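Local coordinates for cypemycin cysteine dehydrogenase (decarboxylating) (Streptomyces sp, PDB 6JDD) that catalyses the oxidative decarboxylation of the C-terminal cysteine of the cypemycin precursor peptide during aminovinyl-cysteine formation, at the interface of chains A and B and the interface of chains A and C. Sequence-based numbering; all coordinates share one arbitrary frame. Chains: chain A/B/C, Cypemycin cysteine dehydrogenase (decarboxylating).

Contact 1: the interface of chains A and B. Residues chain A 22-23, 25-26, 51, 56, 60; chain B 22-23, 25-26, 51, 56, 60.
The 3-10 helix 19-23 and the first turn of helix 24-34 of chain A meet the same elements of chain B, flanked on each side by helix 54-60 and by the loop at A:Phe51 and B:Phe51. In this flavoprotein of the homooligomeric flavin-containing Cys decarboxylase (HFCD) superfamily the patch obeys a two-fold axis, so every contact has a twin with the chains exchanged, and an apolar surface is buried against its own copy. The axis passes between A:Trp26 and B:Trp26, whose indoles lie face to face with planes 1° apart. CG is anti to the backbone N (chi1 -171°), and chi2 of 97° turns the ring broadside to the partner. The stack is well overlapped: CE2 of A:Trp26 stands 3.3 Å above the centre of the B:Trp26 ring, and the two five-membered rings have centroids 3.5 Å apart. The side chains cross obliquely, and NE1 of A:Trp26 lies over the CD2-CE3 side of the partner's six-membered ring, 3.4 Å from CE3 of B:Trp26.

Leucine flanks the pair: A:Leu23 crosses B:Trp26 at about a right angle, CG 3.8 Å from the pyrrole-side carbon CD1 of B:Trp26, while its CD1 methyl rests on the start of the opposing helix. Farther from the stack, the methyl CB of A:Ala22 meets CB of B:Ala56 tip to tip at 3.6 Å and also touches CB of B:Pro25 at 4.0 Å. The CB of A:Ala56 additionally packs against the backbone carbonyl O of B:Phe51. Nitrogen and oxygen atoms of the two chains do not come within bonding reach of each other here.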
# COMPACT_ATOMS: atom_id res chain seq x y z
N ALA A 22 -9.11 0.91 -29.44
CA ALA A 22 -9.63 2.25 -29.09
C ALA A 22 -10.87 2.60 -29.93
O ALA A 22 -11.73 3.36 -29.41
CB ALA A 22 -8.56 3.30 -29.23
N LEU A 23 -10.96 2.06 -31.15
CA LEU A 23 -12.05 2.32 -32.13
C LEU A 23 -13.23 1.36 -31.96
O LEU A 23 -14.25 1.60 -32.56
CB LEU A 23 -11.48 2.16 -33.54
CG LEU A 23 -10.87 3.41 -34.15
CD1 LEU A 23 -9.92 4.09 -33.20
CD2 LEU A 23 -10.14 3.05 -35.43
N PRO A 25 -15.37 0.67 -29.31
CA PRO A 25 -16.61 1.21 -28.75
C PRO A 25 -17.48 1.95 -29.78
O PRO A 25 -18.69 1.78 -29.76
CB PRO A 25 -16.13 2.18 -27.68
CG PRO A 25 -14.80 1.60 -27.26
CD PRO A 25 -14.19 1.10 -28.54
N TRP A 26 -16.86 2.68 -30.70
CA TRP A 26 -17.58 3.30 -31.85
C TRP A 26 -18.29 2.21 -32.69
O TRP A 26 -19.51 2.36 -32.95
CB TRP A 26 -16.62 4.15 -32.69
CG TRP A 26 -17.31 4.97 -33.72
CD1 TRP A 26 -17.67 6.27 -33.62
CD2 TRP A 26 -17.74 4.53 -35.02
NE1 TRP A 26 -18.28 6.68 -34.77
CE2 TRP A 26 -18.35 5.64 -35.64
CE3 TRP A 26 -17.66 3.32 -35.71
CZ2 TRP A 26 -18.88 5.59 -36.92
CZ3 TRP A 26 -18.18 3.26 -36.99
CH2 TRP A 26 -18.77 4.38 -37.59
N PHE A 51 -6.12 0.37 -24.01
CA PHE A 51 -6.47 1.18 -25.21
C PHE A 51 -7.95 1.55 -25.23
O PHE A 51 -8.32 2.44 -26.02
CB PHE A 51 -6.05 0.47 -26.49
CG PHE A 51 -4.56 0.29 -26.63
CD1 PHE A 51 -3.68 1.34 -26.37
CD2 PHE A 51 -4.02 -0.93 -27.01
CE1 PHE A 51 -2.32 1.17 -26.50
CE2 PHE A 51 -2.65 -1.12 -27.12
CZ PHE A 51 -1.81 -0.07 -26.86
N ALA A 56 -17.01 1.70 -20.47
CA ALA A 56 -17.76 2.25 -21.62
C ALA A 56 -18.49 1.11 -22.37
O ALA A 56 -19.66 1.31 -22.78
CB ALA A 56 -16.82 3.03 -22.50
N LEU A 60 -22.27 0.51 -23.65
CA LEU A 60 -22.64 0.45 -25.08
C LEU A 60 -23.16 -0.94 -25.46
O LEU A 60 -23.95 -1.02 -26.38
CB LEU A 60 -21.42 0.84 -25.90
CG LEU A 60 -20.92 2.26 -25.63
CD1 LEU A 60 -19.51 2.49 -26.16
CD2 LEU A 60 -21.89 3.28 -26.22
N ALA B 22 -16.10 7.75 -25.13
CA ALA B 22 -15.66 6.43 -25.64
C ALA B 22 -15.52 6.46 -27.17
O ALA B 22 -14.66 5.70 -27.69
CB ALA B 22 -16.59 5.34 -25.20
N LEU B 23 -16.30 7.31 -27.85
CA LEU B 23 -16.35 7.43 -29.33
C LEU B 23 -15.33 8.45 -29.86
O LEU B 23 -15.15 8.49 -31.06
CB LEU B 23 -17.75 7.88 -29.73
CG LEU B 23 -18.76 6.76 -29.98
CD1 LEU B 23 -18.75 5.76 -28.86
CD2 LEU B 23 -20.15 7.35 -30.12
N PRO B 25 -11.88 8.69 -29.65
CA PRO B 25 -10.71 8.17 -30.37
C PRO B 25 -10.99 7.83 -31.85
O PRO B 25 -10.17 8.13 -32.69
CB PRO B 25 -10.34 6.91 -29.61
CG PRO B 25 -10.83 7.20 -28.21
CD PRO B 25 -12.13 7.94 -28.41
N TRP B 26 -12.18 7.29 -32.13
CA TRP B 26 -12.63 7.08 -33.53
C TRP B 26 -12.66 8.42 -34.30
O TRP B 26 -12.08 8.49 -35.41
CB TRP B 26 -13.99 6.36 -33.55
CG TRP B 26 -14.40 5.92 -34.92
CD1 TRP B 26 -14.24 4.69 -35.45
CD2 TRP B 26 -15.04 6.73 -35.92
NE1 TRP B 26 -14.75 4.66 -36.72
CE2 TRP B 26 -15.24 5.89 -37.04
CE3 TRP B 26 -15.46 8.05 -35.98
CZ2 TRP B 26 -15.84 6.34 -38.21
CZ3 TRP B 26 -16.07 8.50 -37.13
CH2 TRP B 26 -16.26 7.64 -38.23
N PHE B 51 -13.95 6.52 -19.42
CA PHE B 51 -14.71 6.09 -20.62
C PHE B 51 -13.80 5.92 -21.84
O PHE B 51 -14.25 5.31 -22.82
CB PHE B 51 -15.85 7.06 -20.92
CG PHE B 51 -16.91 7.08 -19.84
CD1 PHE B 51 -17.42 5.90 -19.30
CD2 PHE B 51 -17.41 8.29 -19.36
CE1 PHE B 51 -18.39 5.94 -18.31
CE2 PHE B 51 -18.36 8.33 -18.36
CZ PHE B 51 -18.85 7.16 -17.84
N ALA B 56 -4.33 5.62 -25.71
CA ALA B 56 -4.76 5.48 -27.11
C ALA B 56 -4.70 6.85 -27.83
O ALA B 56 -4.27 6.91 -29.00
CB ALA B 56 -6.12 4.84 -27.16
N LEU B 60 -3.11 8.21 -31.28
CA LEU B 60 -3.92 8.67 -32.42
C LEU B 60 -3.71 10.17 -32.68
O LEU B 60 -3.87 10.57 -33.82
CB LEU B 60 -5.39 8.36 -32.11
CG LEU B 60 -5.68 6.87 -31.94
CD1 LEU B 60 -7.03 6.63 -31.27
CD2 LEU B 60 -5.61 6.16 -33.28

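Contact 2: the interface of chains A and C. Residues chain A 133-135; chain C 103-104, 142-143, 145-147.
The N-terminal turn of helix 134-142, capped by A:Asn133, forms the chain A side of this contact in the HFCD-superfamily flavoprotein; it sets down on chain C where the equivalent helix ends and passes through 3-10 helix 143-145 into C:Arg146 and C:Pro147. The cap is internal to chain A: the backbone N of A:Ile135 donates to the side-chain carbonyl OD1 of A:Asn133 at 2.8 Å, bent at the hydrogen (128°) but in the carbonyl plane. With CG in the crowded position between backbone N and carbonyl carbon (chi1 62°), this bond fixes the amide's rotation and turns ND2 toward C:Arg146. There ND2 sits 3.7 Å above one face of the guanidinium, offset toward its rim, with the two planes 13° apart: flat groups layered without a bond.

A:Ile135 packs on the neighbouring surface. Its CD1 methyl lies 3.8 Å from CG of C:Arg146, crossing that chain at about a right angle, and CG1 packs 3.9 Å from the CG2 methyl of C:Thr142. The other branch, CG2, faces the backbone carbonyl O of C:Ala104 at the end of helix 97-104. A:Glu134 bends at chi2, so that CG and the carboxylate carbon CD lie against the carbonyl O of C:Leu145, and its OE1 lies 3.5 Å from CD of C:Pro147. Its carboxylate OE2 is 4.5 Å from NE of C:Arg146, too far for a salt bridge, though the opposite charges may still attract.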
# COMPACT_ATOMS: atom_id res chain seq x y z
N ASN A 133 6.26 -13.22 -40.71
CA ASN A 133 7.44 -13.97 -41.20
C ASN A 133 6.96 -15.38 -41.52
O ASN A 133 5.78 -15.65 -41.38
CB ASN A 133 8.58 -13.90 -40.19
CG ASN A 133 8.23 -14.54 -38.86
OD1 ASN A 133 7.67 -15.64 -38.79
ND2 ASN A 133 8.58 -13.88 -37.76
N GLU A 134 7.88 -16.27 -41.82
CA GLU A 134 7.56 -17.64 -42.32
C GLU A 134 6.91 -18.46 -41.19
O GLU A 134 6.01 -19.28 -41.50
CB GLU A 134 8.82 -18.30 -42.89
CG GLU A 134 9.45 -17.46 -44.03
CD GLU A 134 10.47 -16.34 -43.73
OE1 GLU A 134 11.30 -16.12 -44.64
OE2 GLU A 134 10.46 -15.67 -42.63
N ILE A 135 7.33 -18.22 -39.96
CA ILE A 135 6.88 -19.01 -38.80
C ILE A 135 5.48 -18.55 -38.42
O ILE A 135 4.62 -19.38 -38.15
CB ILE A 135 7.88 -18.83 -37.67
CG1 ILE A 135 9.15 -19.58 -38.02
CG2 ILE A 135 7.28 -19.27 -36.36
CD1 ILE A 135 10.27 -19.27 -37.08
N LEU C 103 10.33 -17.47 -29.74
CA LEU C 103 10.76 -16.95 -31.05
C LEU C 103 10.37 -17.94 -32.15
O LEU C 103 9.77 -17.56 -33.13
CB LEU C 103 12.27 -16.74 -30.97
CG LEU C 103 12.89 -16.04 -32.16
CD1 LEU C 103 12.27 -14.66 -32.41
CD2 LEU C 103 14.38 -15.97 -31.92
N ALA C 104 10.68 -19.21 -31.93
CA ALA C 104 10.36 -20.34 -32.81
C ALA C 104 8.85 -20.47 -33.01
O ALA C 104 8.45 -21.15 -33.92
CB ALA C 104 10.89 -21.61 -32.21
N THR C 142 12.83 -25.24 -36.39
CA THR C 142 11.82 -24.35 -37.03
C THR C 142 12.42 -22.99 -37.35
O THR C 142 11.97 -22.33 -38.33
CB THR C 142 10.56 -24.21 -36.19
OG1 THR C 142 9.95 -25.48 -36.09
CG2 THR C 142 9.54 -23.32 -36.84
N LEU C 143 13.42 -22.57 -36.59
CA LEU C 143 14.03 -21.25 -36.85
C LEU C 143 14.80 -21.21 -38.19
O LEU C 143 15.01 -20.10 -38.70
CB LEU C 143 14.92 -20.90 -35.66
CG LEU C 143 14.18 -20.49 -34.38
CD1 LEU C 143 15.13 -20.44 -33.20
CD2 LEU C 143 13.48 -19.16 -34.52
N LEU C 145 13.47 -21.72 -40.93
CA LEU C 145 12.51 -21.10 -41.90
C LEU C 145 12.78 -19.59 -42.07
O LEU C 145 12.24 -18.97 -43.04
CB LEU C 145 11.09 -21.35 -41.39
CG LEU C 145 10.69 -22.83 -41.26
CD1 LEU C 145 9.20 -22.95 -41.07
CD2 LEU C 145 11.14 -23.66 -42.47
N ARG C 146 13.57 -19.03 -41.15
CA ARG C 146 13.91 -17.59 -41.19
C ARG C 146 15.36 -17.46 -41.62
O ARG C 146 16.27 -17.93 -40.94
CB ARG C 146 13.66 -16.93 -39.84
CG ARG C 146 12.18 -16.93 -39.43
CD ARG C 146 11.86 -15.99 -38.28
NE ARG C 146 12.21 -14.61 -38.59
CZ ARG C 146 12.41 -13.68 -37.67
NH1 ARG C 146 12.30 -13.99 -36.39
NH2 ARG C 146 12.74 -12.45 -38.02
N PRO C 147 15.62 -16.77 -42.74
CA PRO C 147 16.96 -16.74 -43.29
C PRO C 147 17.90 -15.89 -42.43
O PRO C 147 19.05 -16.11 -42.43
CB PRO C 147 16.74 -16.18 -44.70
CG PRO C 147 15.46 -15.31 -44.59
CD PRO C 147 14.63 -15.98 -43.52

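Contact 1 and contact 2 lie about 35 Å apart, centre to centre, and share no residues, so chain A engages two neighbours through separate surfaces. Contact 1 is isologous, each chain offering the same helices to its twin, whereas contact 2 in this patch appears head-to-tail: the start of helix 134-142 of one subunit meets the end of that helix in the next. Since each copy carries both halves of contact 2, such joints can be repeated from subunit to subunit, while contact 1 can pair subunits. Together they would help build the deposited assembly of twelve copies, in keeping with a homooligomeric flavin enzyme family.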